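Side-chain contacts in TetR-family transcriptional regulator (PDB 2G7L), which probably regulates transcription as a dimeric TetR-type DNA-binding protein, with a helical C-terminal domain expected to carry dimer formation and ligand sensing: residues E133-S138 and W147-L152; R181-A186 and P199-G204; E35-V40 and P108-S113; T98-V103 and Q154-T159. All coordinates share one frame; numbering follows the deposited sequence.

Contact 1 of 4, residues E133-S138 and W147-L152; sequences ELLARS and WGVDKL
L135 meets G148, V149 and L152 with one methyl. L135 CD2 lies 3.8 Å from V149 CG1 and 4.1 Å from L152 CD1, one helical turn further on. L135 CD2 also lies over the backbone at the G148-V149 junction, 4.0 Å from V149 N and 4.2 Å from G148 C, an approach that the missing side chain of G148 makes possible. The torsion that places L135 CG anti to its own N (chi1 -171°) carries the branch across to helix 142-161, which follows helix 122-136 in the chain. A second shell surrounds this spot: V131 and L132 also lie on V149, L217, V218 and I221 of helix 206-223 lie on L152, and L201 of the second subunit packs on V149. Behind L135 its carbonyl is taken up within its own segment: S138 OG donates to L135 O at 2.9 Å, nearly in line with the C=O bond (173°), and S138 N bonds to the same oxygen. All four residues that touch are buried and their touching side-chain atoms are all carbon, so the two helices are held here by fit and exclusion of water, without a directional bond between the segments.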
loop_
_atom_site.group_PDB
_atom_site.type_symbol
_atom_site.label_atom_id
_atom_site.label_comp_id
_atom_site.label_asym_id
_atom_site.label_seq_id
_atom_site.Cartn_x
_atom_site.Cartn_y
_atom_site.Cartn_z
ATOM N N GLU A 133 -4.902 -15.317 -15.881
ATOM C CA GLU A 133 -5.401 -16.589 -16.414
ATOM C C GLU A 133 -6.397 -17.227 -15.452
ATOM O O GLU A 133 -7.481 -17.639 -15.834
ATOM C CB GLU A 133 -4.191 -17.539 -16.539
ATOM C CG GLU A 133 -4.340 -18.691 -17.515
ATOM C CD GLU A 133 -3.229 -19.746 -17.313
ATOM O OE1 GLU A 133 -3.589 -20.950 -17.295
ATOM O OE2 GLU A 133 -2.022 -19.393 -17.106
ATOM N N LEU A 134 -5.951 -17.379 -14.216
ATOM C CA LEU A 134 -6.753 -17.955 -13.145
ATOM C C LEU A 134 -7.998 -17.099 -12.856
ATOM O O LEU A 134 -9.136 -17.584 -12.834
ATOM C CB LEU A 134 -5.891 -18.081 -11.897
ATOM C CG LEU A 134 -4.814 -19.158 -11.942
ATOM C CD1 LEU A 134 -4.018 -19.217 -10.655
ATOM C CD2 LEU A 134 -5.424 -20.577 -12.150
ATOM N N LEU A 135 -7.794 -15.810 -12.632
ATOM C CA LEU A 135 -8.941 -14.977 -12.313
ATOM C C LEU A 135 -9.994 -15.029 -13.399
ATOM O O LEU A 135 -11.195 -14.952 -13.141
ATOM C CB LEU A 135 -8.515 -13.508 -12.007
ATOM C CG LEU A 135 -9.644 -12.617 -11.438
ATOM C CD1 LEU A 135 -10.357 -13.207 -10.135
ATOM C CD2 LEU A 135 -9.177 -11.180 -11.251
ATOM N N ALA A 136 -9.546 -15.092 -14.638
ATOM C CA ALA A 136 -10.446 -15.084 -15.817
ATOM C C ALA A 136 -11.457 -16.309 -15.849
ATOM O O ALA A 136 -12.551 -16.190 -16.420
ATOM C CB ALA A 136 -9.598 -15.050 -17.120
ATOM N N ARG A 137 -11.063 -17.409 -15.203
ATOM C CA ARG A 137 -11.829 -18.670 -15.169
ATOM C C ARG A 137 -13.114 -18.469 -14.378
ATOM O O ARG A 137 -14.082 -19.224 -14.541
ATOM C CB ARG A 137 -10.953 -19.809 -14.582
ATOM C CG ARG A 137 -9.703 -20.115 -15.484
ATOM C CD ARG A 137 -8.784 -21.319 -15.139
ATOM N NE ARG A 137 -7.798 -21.546 -16.232
ATOM C CZ ARG A 137 -6.621 -22.173 -16.120
ATOM N NH1 ARG A 137 -5.835 -22.290 -17.174
ATOM N NH2 ARG A 137 -6.193 -22.666 -14.964
ATOM N N SER A 138 -13.121 -17.427 -13.524
ATOM C CA SER A 138 -14.301 -17.060 -12.758
ATOM C C SER A 138 -15.478 -16.803 -13.714
ATOM O O SER A 138 -16.613 -16.811 -13.273
ATOM C CB SER A 138 -14.017 -15.759 -11.969
ATOM O OG SER A 138 -14.030 -14.622 -12.864
ATOM N N TRP A 147 -8.731 -4.989 -14.134
ATOM C CA TRP A 147 -8.599 -4.122 -12.962
ATOM C C TRP A 147 -8.472 -4.927 -11.677
ATOM O O TRP A 147 -7.797 -4.509 -10.719
ATOM C CB TRP A 147 -9.742 -3.114 -12.922
ATOM C CG TRP A 147 -9.677 -2.071 -14.016
ATOM C CD1 TRP A 147 -8.975 -2.141 -15.159
ATOM C CD2 TRP A 147 -10.369 -0.804 -14.044
ATOM N NE1 TRP A 147 -9.211 -0.990 -15.958
ATOM C CE2 TRP A 147 -10.068 -0.174 -15.271
ATOM C CE3 TRP A 147 -11.193 -0.136 -13.131
ATOM C CZ2 TRP A 147 -10.566 1.108 -15.612
ATOM C CZ3 TRP A 147 -11.697 1.098 -13.477
ATOM C CH2 TRP A 147 -11.389 1.707 -14.699
ATOM N N GLY A 148 -9.020 -6.140 -11.661
ATOM C CA GLY A 148 -8.947 -6.954 -10.481
ATOM C C GLY A 148 -7.575 -7.463 -10.111
ATOM O O GLY A 148 -7.194 -7.524 -8.948
ATOM N N VAL A 149 -6.807 -7.925 -11.072
ATOM C CA VAL A 149 -5.489 -8.476 -10.716
ATOM C C VAL A 149 -4.557 -7.343 -10.183
ATOM O O VAL A 149 -3.791 -7.619 -9.330
ATOM C CB VAL A 149 -4.791 -9.209 -11.950
ATOM C CG1 VAL A 149 -5.614 -10.508 -12.362
ATOM C CG2 VAL A 149 -4.765 -8.285 -13.102
ATOM N N ASP A 150 -4.606 -6.132 -10.745
ATOM C CA ASP A 150 -3.968 -4.942 -10.144
ATOM C C ASP A 150 -4.326 -4.771 -8.656
ATOM O O ASP A 150 -3.446 -4.649 -7.775
ATOM C CB ASP A 150 -4.423 -3.715 -10.941
ATOM C CG ASP A 150 -3.469 -3.380 -12.112
ATOM O OD1 ASP A 150 -2.853 -4.330 -12.687
ATOM O OD2 ASP A 150 -3.318 -2.158 -12.447
ATOM N N LYS A 151 -5.624 -4.868 -8.338
ATOM C CA LYS A 151 -6.104 -4.762 -6.956
ATOM C C LYS A 151 -5.658 -5.885 -6.086
ATOM O O LYS A 151 -5.276 -5.645 -4.953
ATOM C CB LYS A 151 -7.655 -4.661 -6.907
ATOM C CG LYS A 151 -8.091 -3.212 -7.154
ATOM C CD LYS A 151 -8.689 -2.910 -8.532
ATOM C CE LYS A 151 -8.312 -1.431 -9.157
ATOM N NZ LYS A 151 -7.377 -1.698 -10.378
ATOM N N LEU A 152 -5.725 -7.135 -6.571
ATOM C CA LEU A 152 -5.170 -8.285 -5.784
ATOM C C LEU A 152 -3.652 -8.164 -5.522
ATOM O O LEU A 152 -3.134 -8.516 -4.459
ATOM C CB LEU A 152 -5.466 -9.586 -6.517
ATOM C CG LEU A 152 -6.891 -10.119 -6.556
ATOM C CD1 LEU A 152 -7.033 -11.097 -7.707
ATOM C CD2 LEU A 152 -7.310 -10.677 -5.114
#

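Contact 2 of 4, residues R181-A186 and P199-G204; sequences RALRDA and PLLVAG
V202 sits between L183 and R184 and gives one methyl to each, joining helix 178-185 to the loop that precedes helix 206-223. Both belong to the excursion between the long helices 142-161 and 206-223 of the TetR-type C-terminal domain, far from the chain's centre and in touch with the second subunit. There L125 of the second subunit packs on L183, and its L132 on L201. V202 buries 65 Å² here, L183 51 Å² and R184 43 Å². On the buried side V202 CG1 approaches L183 CD2 to 4.1 Å, the two side chains running past each other in opposite directions. L201 comes to L183 at about a right angle, its CD2 4.1 Å from L183 CG. On the exposed side the R184 chain bends at chi3 (105°), which brings its guanidinium in over the valine. An alanine in place of V202 would probably open a gap beside L183 and leave one guanidinium face without its methyl cover, setting R184 freer to turn. V202 N bonds to P199 O at 3.0 Å, fixing the turn that presents the valine. Its CG2 stands 3.7 Å above the guanidinium plane, offset toward the rim, and is 3.8 Å from R184 CZ.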
loop_
_atom_site.group_PDB
_atom_site.type_symbol
_atom_site.label_atom_id
_atom_site.label_comp_id
_atom_site.label_asym_id
_atom_site.label_seq_id
_atom_site.Cartn_x
_atom_site.Cartn_y
_atom_site.Cartn_z
ATOM N N ARG A 181 -2.979 0.954 20.511
ATOM C CA ARG A 181 -3.134 1.508 21.880
ATOM C C ARG A 181 -4.234 2.593 21.940
ATOM O O ARG A 181 -5.126 2.532 22.810
ATOM C CB ARG A 181 -1.798 2.043 22.429
ATOM C CG ARG A 181 -0.765 0.920 22.670
ATOM C CD ARG A 181 0.510 1.313 23.459
ATOM N NE ARG A 181 1.395 2.225 22.726
ATOM C CZ ARG A 181 2.277 1.843 21.792
ATOM N NH1 ARG A 181 2.382 0.548 21.443
ATOM N NH2 ARG A 181 3.042 2.770 21.191
ATOM N N ALA A 182 -4.190 3.540 20.998
ATOM C CA ALA A 182 -5.133 4.648 20.957
ATOM C C ALA A 182 -6.580 4.176 20.750
ATOM O O ALA A 182 -7.530 4.806 21.260
ATOM C CB ALA A 182 -4.724 5.661 19.896
ATOM N N LEU A 183 -6.740 3.081 20.001
ATOM C CA LEU A 183 -8.042 2.477 19.740
ATOM C C LEU A 183 -8.550 1.779 21.011
ATOM O O LEU A 183 -9.704 1.999 21.395
ATOM C CB LEU A 183 -8.003 1.500 18.559
ATOM C CG LEU A 183 -8.385 1.840 17.092
ATOM C CD1 LEU A 183 -9.086 3.226 16.784
ATOM C CD2 LEU A 183 -7.346 1.489 16.059
ATOM N N ARG A 184 -7.702 0.969 21.659
ATOM C CA ARG A 184 -8.048 0.390 22.973
ATOM C C ARG A 184 -8.450 1.450 24.066
ATOM O O ARG A 184 -9.251 1.143 24.954
ATOM C CB ARG A 184 -6.951 -0.564 23.491
ATOM C CG ARG A 184 -6.401 -1.506 22.437
ATOM C CD ARG A 184 -5.563 -2.668 22.988
ATOM N NE ARG A 184 -6.339 -3.911 22.934
ATOM C CZ ARG A 184 -6.009 -5.024 22.267
ATOM N NH1 ARG A 184 -4.863 -5.113 21.594
ATOM N NH2 ARG A 184 -6.830 -6.074 22.298
ATOM N N ASP A 185 -7.925 2.674 23.959
ATOM C CA ASP A 185 -8.091 3.753 24.950
ATOM C C ASP A 185 -9.166 4.767 24.603
ATOM O O ASP A 185 -9.547 5.571 25.482
ATOM C CB ASP A 185 -6.810 4.595 25.098
ATOM C CG ASP A 185 -5.693 3.856 25.768
ATOM O OD1 ASP A 185 -5.964 3.014 26.663
ATOM O OD2 ASP A 185 -4.526 4.141 25.411
ATOM N N ALA A 186 -9.582 4.801 23.324
ATOM C CA ALA A 186 -10.730 5.615 22.907
ATOM C C ALA A 186 -11.867 5.374 23.902
ATOM O O ALA A 186 -12.101 4.240 24.341
ATOM C CB ALA A 186 -11.177 5.288 21.477
ATOM N N PRO A 199 -13.049 -5.940 20.421
ATOM C CA PRO A 199 -11.666 -6.191 20.038
ATOM C C PRO A 199 -11.369 -6.463 18.548
ATOM O O PRO A 199 -10.197 -6.402 18.137
ATOM C CB PRO A 199 -11.315 -7.447 20.840
ATOM C CG PRO A 199 -12.589 -8.132 21.070
ATOM C CD PRO A 199 -13.698 -7.151 20.935
ATOM N N LEU A 200 -12.393 -6.743 17.746
ATOM C CA LEU A 200 -12.144 -7.193 16.362
ATOM C C LEU A 200 -11.460 -6.134 15.490
ATOM O O LEU A 200 -10.754 -6.485 14.537
ATOM C CB LEU A 200 -13.433 -7.706 15.664
ATOM C CG LEU A 200 -13.855 -9.154 15.914
ATOM C CD1 LEU A 200 -15.117 -9.479 15.133
ATOM C CD2 LEU A 200 -12.765 -10.151 15.569
ATOM N N LEU A 201 -11.671 -4.857 15.798
ATOM C CA LEU A 201 -11.068 -3.770 15.034
ATOM C C LEU A 201 -9.511 -3.935 15.022
ATOM O O LEU A 201 -8.830 -3.616 14.049
ATOM C CB LEU A 201 -11.489 -2.455 15.642
ATOM C CG LEU A 201 -11.058 -1.145 15.004
ATOM C CD1 LEU A 201 -11.399 -1.260 13.552
ATOM C CD2 LEU A 201 -11.740 0.065 15.647
ATOM N N VAL A 202 -8.973 -4.495 16.100
ATOM C CA VAL A 202 -7.519 -4.742 16.190
ATOM C C VAL A 202 -7.136 -6.248 16.251
ATOM O O VAL A 202 -5.968 -6.585 16.374
ATOM C CB VAL A 202 -6.890 -3.901 17.370
ATOM C CG1 VAL A 202 -7.361 -2.439 17.285
ATOM C CG2 VAL A 202 -7.327 -4.473 18.735
ATOM N N ALA A 203 -8.100 -7.149 16.122
ATOM C CA ALA A 203 -7.798 -8.589 16.129
ATOM C C ALA A 203 -7.423 -9.263 14.777
ATOM O O ALA A 203 -7.661 -8.716 13.662
ATOM C CB ALA A 203 -8.907 -9.374 16.866
ATOM N N GLY A 204 -6.802 -10.435 14.922
ATOM C CA GLY A 204 -6.395 -11.301 13.813
ATOM C C GLY A 204 -4.941 -11.193 13.390
ATOM O O GLY A 204 -4.352 -10.098 13.406
#

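Contact 3 of 4, residues E35-V40 and P108-S113; sequences EGLEKV and PQLARS
The carboxamide of Q109, whose CB rests against L37, is the flat group of this contact, and it is turned along its own helix instead of across the gap. In the amide plane it meets S113: Q109 NE2 donates to S113 OG at 2.9 Å, with the hydroxyl only 11° out of that plane and the bond somewhat bent (144° at the hydrogen). S113 OG is also hydrogen-bonded to H67 ND1 on helix 63-74, so this serine ties the amide to the helix that leads out of the DNA-binding domain. With the amide drawn aside, the aliphatic base of Q109 is left to face the loop, and L37 CD2 lies 4.3 Å from Q109 CB. The closer approach is to L110, where L37 CD2 comes to 3.9 Å from L110 CD2 and 4.1 Å from L110 CG, the two leucines crossing at a slant. L37 CG is anti to the backbone N (chi1 -178°), which extends the side chain from the loop toward helix 108-116. That loop starts at G36, the first residue past helix 21-35, which leaves helical angles with positive phi, and leads to helix 42-48. M32 and H67 also pack on L37, while H67 and L74 lie on L110. The contact thus joins the N-terminal DNA-binding domain of a TetR-type regulator to its C-terminal domain. A single leucine meets an apolar strip with no bond of fixed direction between the segments, a chemistry consistent with a boundary that could tolerate small shifts between the domains.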
loop_
_atom_site.group_PDB
_atom_site.type_symbol
_atom_site.label_atom_id
_atom_site.label_comp_id
_atom_site.label_asym_id
_atom_site.label_seq_id
_atom_site.Cartn_x
_atom_site.Cartn_y
_atom_site.Cartn_z
ATOM N N GLU A 35 24.944 -7.981 2.163
ATOM C CA GLU A 35 25.075 -6.759 2.961
ATOM C C GLU A 35 23.755 -6.136 3.459
ATOM O O GLU A 35 23.790 -5.168 4.236
ATOM C CB GLU A 35 25.930 -5.730 2.195
ATOM C CG GLU A 35 27.407 -6.161 1.972
ATOM C CD GLU A 35 28.298 -4.974 1.704
ATOM O OE1 GLU A 35 28.491 -4.178 2.641
ATOM O OE2 GLU A 35 28.788 -4.809 0.559
ATOM N N GLY A 36 22.617 -6.674 3.004
ATOM C CA GLY A 36 21.292 -6.201 3.426
ATOM C C GLY A 36 20.251 -5.749 2.398
ATOM O O GLY A 36 19.171 -6.388 2.261
ATOM N N LEU A 37 20.529 -4.628 1.736
ATOM C CA LEU A 37 19.562 -3.925 0.847
ATOM C C LEU A 37 19.550 -2.421 1.078
ATOM O O LEU A 37 19.341 -1.628 0.144
ATOM C CB LEU A 37 18.140 -4.458 0.924
ATOM C CG LEU A 37 17.117 -3.796 -0.020
ATOM C CD1 LEU A 37 17.505 -3.855 -1.531
ATOM C CD2 LEU A 37 15.806 -4.446 0.163
ATOM N N GLU A 38 19.758 -2.044 2.346
ATOM C CA GLU A 38 20.065 -0.670 2.753
ATOM C C GLU A 38 21.361 -0.222 2.063
ATOM O O GLU A 38 21.498 0.944 1.679
ATOM C CB GLU A 38 20.142 -0.570 4.295
ATOM C CG GLU A 38 20.957 -1.692 5.037
ATOM C CD GLU A 38 20.182 -3.025 5.267
ATOM O OE1 GLU A 38 19.329 -3.412 4.434
ATOM O OE2 GLU A 38 20.434 -3.719 6.283
ATOM N N LYS A 39 22.264 -1.186 1.847
ATOM C CA LYS A 39 23.530 -1.014 1.104
ATOM C C LYS A 39 23.420 -0.920 -0.450
ATOM O O LYS A 39 24.318 -0.409 -1.124
ATOM C CB LYS A 39 24.474 -2.161 1.470
ATOM C CG LYS A 39 24.633 -2.439 2.967
ATOM C CD LYS A 39 25.259 -1.274 3.678
ATOM C CE LYS A 39 25.693 -1.665 5.084
ATOM N NZ LYS A 39 25.853 -0.418 5.869
ATOM N N VAL A 40 22.318 -1.405 -1.013
ATOM C CA VAL A 40 22.108 -1.383 -2.448
ATOM C C VAL A 40 21.681 0.025 -2.918
ATOM O O VAL A 40 20.474 0.350 -3.061
ATOM C CB VAL A 40 21.098 -2.482 -2.884
ATOM C CG1 VAL A 40 20.959 -2.524 -4.418
ATOM C CG2 VAL A 40 21.501 -3.860 -2.297
ATOM N N PRO A 108 10.235 -6.522 3.178
ATOM C CA PRO A 108 9.189 -5.472 3.243
ATOM C C PRO A 108 9.518 -4.185 2.574
ATOM O O PRO A 108 8.627 -3.563 1.993
ATOM C CB PRO A 108 8.907 -5.342 4.756
ATOM C CG PRO A 108 9.138 -6.777 5.252
ATOM C CD PRO A 108 10.510 -7.062 4.527
ATOM N N GLN A 109 10.798 -3.812 2.561
ATOM C CA GLN A 109 11.199 -2.645 1.797
ATOM C C GLN A 109 10.988 -2.808 0.310
ATOM O O GLN A 109 10.713 -1.830 -0.359
ATOM C CB GLN A 109 12.652 -2.258 2.081
ATOM C CG GLN A 109 13.119 -1.011 1.331
ATOM C CD GLN A 109 12.231 0.205 1.556
ATOM O OE1 GLN A 109 11.970 0.563 2.710
ATOM N NE2 GLN A 109 11.791 0.871 0.451
ATOM N N LEU A 110 11.075 -4.045 -0.221
ATOM C CA LEU A 110 10.692 -4.243 -1.630
ATOM C C LEU A 110 9.202 -4.043 -1.899
ATOM O O LEU A 110 8.832 -3.459 -2.931
ATOM C CB LEU A 110 11.170 -5.626 -2.164
ATOM C CG LEU A 110 12.724 -5.830 -2.165
ATOM C CD1 LEU A 110 13.069 -7.198 -2.777
ATOM C CD2 LEU A 110 13.437 -4.657 -2.889
ATOM N N ALA A 111 8.348 -4.544 -1.002
ATOM C CA ALA A 111 6.872 -4.192 -1.025
ATOM C C ALA A 111 6.701 -2.669 -0.993
ATOM O O ALA A 111 5.995 -2.120 -1.857
ATOM C CB ALA A 111 6.083 -4.840 0.140
ATOM N N ARG A 112 7.411 -1.973 -0.068
ATOM C CA ARG A 112 7.275 -0.506 0.018
ATOM C C ARG A 112 7.650 0.168 -1.271
ATOM O O ARG A 112 6.954 1.092 -1.753
ATOM C CB ARG A 112 8.087 0.087 1.165
ATOM C CG ARG A 112 7.508 -0.215 2.523
ATOM C CD ARG A 112 8.484 0.108 3.661
ATOM N NE ARG A 112 8.128 -0.775 4.765
ATOM C CZ ARG A 112 8.707 -0.797 5.955
ATOM N NH1 ARG A 112 9.661 0.068 6.259
ATOM N NH2 ARG A 112 8.292 -1.641 6.874
ATOM N N SER A 113 8.740 -0.286 -1.880
ATOM C CA SER A 113 9.176 0.333 -3.127
ATOM C C SER A 113 8.312 -0.073 -4.292
ATOM O O SER A 113 8.119 0.711 -5.230
ATOM C CB SER A 113 10.636 -0.045 -3.404
ATOM O OG SER A 113 11.461 0.485 -2.386
#

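Contact 4 of 4, residues T98-V103 and Q154-T159; sequences TSYTLV and QDATAT
Y100 turns the edge of its ring toward segment 154-159 of helix 142-161, with A156 CB and T157 OG1 both lying near the ring plane. Y100 CD2 is 3.9 Å from A156 CB, while Y100 OH donates to T157 OG1 at 3.0 Å; the tyrosine and threonine side chains cross obliquely. Having CG anti to the backbone N (chi1 172°) carries the ring across to the partner helix, edge first. The buried T157 hydroxyl is held by two hydrogen bonds, one accepted from Y100 OH and one to L153 O. Alongside, T101 OG1 comes to 3.0 Å from A156 CB, a tight approach, although its hydrogen bond goes to L97 O on its own helix. Replacing Y100 with a phenylalanine would probably cost T157 OG1 its phenol donor and leave the ring end without a polar tether. The small A156 lets the backbones draw in to 5.7 Å between T101 CA and A156 CA. The short axes run nearly alongside, 9.4 Å apart at a crossing angle of -29°. Helix 108-116 flanks the pair through A111, A114 and L115 on T157, and helix 206-223 closes over T101 with L210.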
loop_
_atom_site.group_PDB
_atom_site.type_symbol
_atom_site.label_atom_id
_atom_site.label_comp_id
_atom_site.label_asym_id
_atom_site.label_seq_id
_atom_site.Cartn_x
_atom_site.Cartn_y
_atom_site.Cartn_z
ATOM N N THR A 98 -0.505 -15.923 -2.350
ATOM C CA THR A 98 0.200 -16.217 -1.104
ATOM C C THR A 98 1.718 -16.295 -1.264
ATOM O O THR A 98 2.464 -15.699 -0.467
ATOM C CB THR A 98 -0.385 -17.511 -0.453
ATOM O OG1 THR A 98 -1.759 -17.270 -0.203
ATOM C CG2 THR A 98 0.273 -17.877 0.859
ATOM N N SER A 99 2.196 -17.009 -2.274
ATOM C CA SER A 99 3.631 -17.092 -2.447
ATOM C C SER A 99 4.202 -15.781 -2.895
ATOM O O SER A 99 5.255 -15.431 -2.406
ATOM C CB SER A 99 4.090 -18.309 -3.286
ATOM O OG SER A 99 3.413 -18.437 -4.511
ATOM N N TYR A 100 3.517 -15.012 -3.746
ATOM C CA TYR A 100 3.932 -13.621 -3.966
ATOM C C TYR A 100 4.075 -12.886 -2.651
ATOM O O TYR A 100 5.138 -12.316 -2.352
ATOM C CB TYR A 100 2.954 -12.915 -4.870
ATOM C CG TYR A 100 3.166 -11.427 -5.038
ATOM C CD1 TYR A 100 4.174 -10.941 -5.875
ATOM C CD2 TYR A 100 2.301 -10.480 -4.420
ATOM C CE1 TYR A 100 4.367 -9.576 -6.081
ATOM C CE2 TYR A 100 2.474 -9.102 -4.649
ATOM C CZ TYR A 100 3.515 -8.663 -5.471
ATOM O OH TYR A 100 3.725 -7.331 -5.715
ATOM N N THR A 101 3.036 -12.947 -1.815
ATOM C CA THR A 101 3.019 -12.267 -0.517
ATOM C C THR A 101 4.164 -12.710 0.418
ATOM O O THR A 101 4.762 -11.888 1.092
ATOM C CB THR A 101 1.637 -12.446 0.206
ATOM O OG1 THR A 101 0.608 -11.895 -0.618
ATOM C CG2 THR A 101 1.612 -11.695 1.515
ATOM N N LEU A 102 4.436 -14.010 0.449
ATOM C CA LEU A 102 5.522 -14.548 1.266
ATOM C C LEU A 102 6.892 -14.046 0.796
ATOM O O LEU A 102 7.743 -13.802 1.617
ATOM C CB LEU A 102 5.485 -16.083 1.242
ATOM C CG LEU A 102 4.358 -16.654 2.122
ATOM C CD1 LEU A 102 4.044 -18.078 1.711
ATOM C CD2 LEU A 102 4.643 -16.542 3.626
ATOM N N VAL A 103 7.100 -13.848 -0.499
ATOM C CA VAL A 103 8.351 -13.153 -0.869
ATOM C C VAL A 103 8.395 -11.707 -0.404
ATOM O O VAL A 103 9.388 -11.272 0.112
ATOM C CB VAL A 103 8.945 -13.437 -2.323
ATOM C CG1 VAL A 103 8.049 -14.261 -3.226
ATOM C CG2 VAL A 103 9.603 -12.211 -3.015
ATOM N N GLN A 154 -1.824 -5.169 -5.601
ATOM C CA GLN A 154 -1.641 -3.996 -4.743
ATOM C C GLN A 154 -1.980 -4.290 -3.286
ATOM O O GLN A 154 -1.355 -3.791 -2.400
ATOM C CB GLN A 154 -2.483 -2.830 -5.206
ATOM C CG GLN A 154 -2.042 -1.515 -4.481
ATOM C CD GLN A 154 -3.063 -0.480 -4.635
ATOM O OE1 GLN A 154 -2.989 0.339 -5.525
ATOM N NE2 GLN A 154 -4.097 -0.551 -3.809
ATOM N N ASP A 155 -2.987 -5.105 -3.062
ATOM C CA ASP A 155 -3.457 -5.461 -1.720
ATOM C C ASP A 155 -2.407 -6.289 -0.973
ATOM O O ASP A 155 -2.130 -6.023 0.213
ATOM C CB ASP A 155 -4.782 -6.220 -1.857
ATOM C CG ASP A 155 -5.270 -6.837 -0.523
ATOM O OD1 ASP A 155 -5.513 -6.050 0.454
ATOM O OD2 ASP A 155 -5.413 -8.093 -0.475
ATOM N N ALA A 156 -1.814 -7.292 -1.630
ATOM C CA ALA A 156 -0.779 -8.087 -0.969
ATOM C C ALA A 156 0.438 -7.222 -0.680
ATOM O O ALA A 156 1.018 -7.262 0.405
ATOM C CB ALA A 156 -0.375 -9.328 -1.845
ATOM N N THR A 157 0.787 -6.393 -1.657
ATOM C CA THR A 157 1.919 -5.494 -1.550
ATOM C C THR A 157 1.726 -4.501 -0.440
ATOM O O THR A 157 2.655 -4.260 0.309
ATOM C CB THR A 157 2.108 -4.684 -2.846
ATOM O OG1 THR A 157 2.109 -5.574 -3.980
ATOM C CG2 THR A 157 3.400 -3.898 -2.823
ATOM N N ALA A 158 0.535 -3.864 -0.355
ATOM C CA ALA A 158 0.259 -2.911 0.761
ATOM C C ALA A 158 0.359 -3.612 2.095
ATOM O O ALA A 158 0.933 -3.064 3.022
ATOM C CB ALA A 158 -1.093 -2.208 0.592
ATOM N N THR A 159 -0.138 -4.823 2.199
ATOM C CA THR A 159 -0.087 -5.556 3.490
ATOM C C THR A 159 1.330 -5.984 3.902
ATOM O O THR A 159 1.680 -6.017 5.096
ATOM C CB THR A 159 -1.028 -6.803 3.513
ATOM O OG1 THR A 159 -2.394 -6.399 3.295
ATOM C CG2 THR A 159 -0.981 -7.520 4.888
#

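In the fold
Contact 3 alone bridges the DNA-binding and C-terminal domains; contacts 1, 2 and 4 lie within the latter. Along the chain contact 3 opens first and crosses contact 4, which closes round contact 1; contact 2 comes last. Contacts 1 and 4 share helix 142-161, their centres about 15 Å apart. Contacts 3 and 4 touch, A111 O lying 3.3 Å from T157 CG2, so the domain boundary adjoins the helical core. Centre to centre, contact 2 is about 24 Å from contact 4 and 33 Å from contact 1. Contacts 1, 2 and 4 touch the second subunit and contact 3 reaches it through R112, consistent with a C-terminal domain that forms the dimer and meets the DNA-binding domain.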